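Local coordinates for protein mRNA export factor (PDB 4YXP) that regulates viral gene expression, inhibits cellular splicing and mediates nuclear export of viral intronless mRNAs, its folded C-terminal part forming an intertwined dimer, at residues Arg72-Trp75 / Glu76-Val79. Residues are numbered along the deposited sequence; the frame is centred on the assembly and turned at random.
Sequences RVSW and ETLV
The extended backbone at Val-73 and Ser-74 turns directly into the first turn of helix 75-91, where Leu-78 N bonds to Ser-74 O and Val-79 N to Trp-75 O, each at 3.0 Å. Ser-74 caps this turn with its side chain: OG accepts from Thr-77 N at 3.1 Å, with an N-H...O angle of 155°. A chi1 of 69° sets the hydroxyl between the residue's own N and carbonyl carbon, turned to the backbone N-H of the starting helix. Thr-77 answers through water 1, which lies 2.7 Å from its OG1 and accepts from Ser-74 N at 2.8 Å, so the last loop N-H is satisfied through solvent rather than by a direct side-chain bond. The methyl branch of Thr-77 is turned to Val-73, CG2 to CB at 4.0 Å, while Val-73 CG2 packs on Leu-78 CB.

One residue further on, Trp-75 swings its CG anti to the backbone N (chi1 168°), which lays the indole alongside the helix over the next turn. Val-79 CG2 lies over one face, offset toward the rim, in a CH-pi contact 3.7 Å from the centroid of the six-membered ring, and Leu-78 CD2 touches CZ3 obliquely at 4.1 Å. Lys-127 adds a cation-pi contact to the same indole, and Leu-78 and Val-79 lean on helix 112-132. In the dimer, Val-73 and Leu-78 pack on Phe-269 of the second subunit; Val-73 shares backbone hydrogen bonds with that chain, and Arg-72 NH2 bonds to the carbonyl oxygens of its Asn-272 and Phe-275. The Ser-74 OG to Thr-77 N bond is a serine N-cap and the Val-73/Leu-78 packing a hydrophobic staple, placed where C-terminal residues of the second subunit, from the region important for homodimerization, pack against the helix start.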
loop_
_atom_site.group_PDB
_atom_site.type_symbol
_atom_site.label_atom_id
_atom_site.label_comp_id
_atom_site.label_asym_id
_atom_site.label_seq_id
_atom_site.Cartn_x
_atom_site.Cartn_y
_atom_site.Cartn_z
ATOM N N ARG B 72 -20.196 -6.684 13.092
ATOM C CA ARG B 72 -19.469 -7.771 13.732
ATOM C C ARG B 72 -20.330 -9.031 13.795
ATOM O O ARG B 72 -21.531 -8.963 14.062
ATOM C CB ARG B 72 -19.023 -7.374 15.140
ATOM C CG ARG B 72 -18.029 -8.349 15.760
ATOM C CD ARG B 72 -17.353 -7.763 16.988
ATOM N NE ARG B 72 -16.337 -8.658 17.535
ATOM C CZ ARG B 72 -15.464 -8.315 18.477
ATOM N NH1 ARG B 72 -15.472 -7.088 18.982
ATOM N NH2 ARG B 72 -14.575 -9.198 18.910
ATOM N N VAL B 73 -19.705 -10.175 13.531
ATOM C CA VAL B 73 -20.358 -11.468 13.675
ATOM C C VAL B 73 -19.467 -12.387 14.501
ATOM O O VAL B 73 -18.237 -12.326 14.407
ATOM C CB VAL B 73 -20.671 -12.108 12.302
ATOM C CG1 VAL B 73 -21.592 -11.211 11.484
ATOM C CG2 VAL B 73 -19.390 -12.407 11.538
ATOM N N SER B 74 -20.082 -13.231 15.320
ATOM C CA SER B 74 -19.346 -14.294 15.983
ATOM C C SER B 74 -19.015 -15.364 14.949
ATOM O O SER B 74 -19.596 -15.385 13.857
ATOM C CB SER B 74 -20.153 -14.892 17.134
ATOM O OG SER B 74 -21.269 -15.610 16.638
ATOM N N TRP B 75 -18.088 -16.252 15.285
ATOM C CA TRP B 75 -17.780 -17.383 14.419
ATOM C C TRP B 75 -19.036 -18.228 14.193
ATOM O O TRP B 75 -19.282 -18.713 13.091
ATOM C CB TRP B 75 -16.665 -18.239 15.023
ATOM C CG TRP B 75 -16.495 -19.564 14.350
ATOM C CD1 TRP B 75 -16.714 -20.797 14.899
ATOM C CD2 TRP B 75 -16.084 -19.794 12.998
ATOM N NE1 TRP B 75 -16.458 -21.779 13.972
ATOM C CE2 TRP B 75 -16.072 -21.189 12.796
ATOM C CE3 TRP B 75 -15.726 -18.957 11.937
ATOM C CZ2 TRP B 75 -15.713 -21.764 11.580
ATOM C CZ3 TRP B 75 -15.369 -19.531 10.732
ATOM C CH2 TRP B 75 -15.366 -20.921 10.564
ATOM N N GLU B 76 -19.832 -18.390 15.245
ATOM C CA GLU B 76 -21.047 -19.202 15.170
ATOM C C GLU B 76 -22.055 -18.594 14.191
ATOM O O GLU B 76 -22.712 -19.311 13.437
ATOM C CB GLU B 76 -21.681 -19.351 16.558
ATOM C CG GLU B 76 -20.944 -20.317 17.487
ATOM C CD GLU B 76 -19.571 -19.813 17.914
ATOM O OE1 GLU B 76 -19.372 -18.579 17.977
ATOM O OE2 GLU B 76 -18.690 -20.656 18.190
ATOM N N THR B 77 -22.169 -17.271 14.203
ATOM C CA THR B 77 -23.074 -16.569 13.298
ATOM C C THR B 77 -22.587 -16.668 11.852
ATOM O O THR B 77 -23.387 -16.827 10.926
ATOM C CB THR B 77 -23.223 -15.082 13.700
ATOM O OG1 THR B 77 -23.872 -14.996 14.974
ATOM C CG2 THR B 77 -24.042 -14.302 12.670
ATOM N N LEU B 78 -21.276 -16.572 11.654
ATOM C CA LEU B 78 -20.707 -16.676 10.316
ATOM C C LEU B 78 -20.956 -18.075 9.750
ATOM O O LEU B 78 -21.247 -18.240 8.565
ATOM C CB LEU B 78 -19.207 -16.357 10.346
ATOM C CG LEU B 78 -18.439 -16.398 9.019
ATOM C CD1 LEU B 78 -19.050 -15.473 7.977
ATOM C CD2 LEU B 78 -16.984 -16.028 9.255
ATOM N N VAL B 79 -20.852 -19.086 10.601
ATOM C CA VAL B 79 -21.090 -20.454 10.161
ATOM C C VAL B 79 -22.551 -20.593 9.742
ATOM O O VAL B 79 -22.863 -21.244 8.744
ATOM C CB VAL B 79 -20.704 -21.466 11.263
ATOM C CG1 VAL B 79 -21.293 -22.844 10.989
ATOM C CG2 VAL B 79 -19.185 -21.563 11.367
HETATM O O HOH W 1 -22.772 -12.786 15.983
#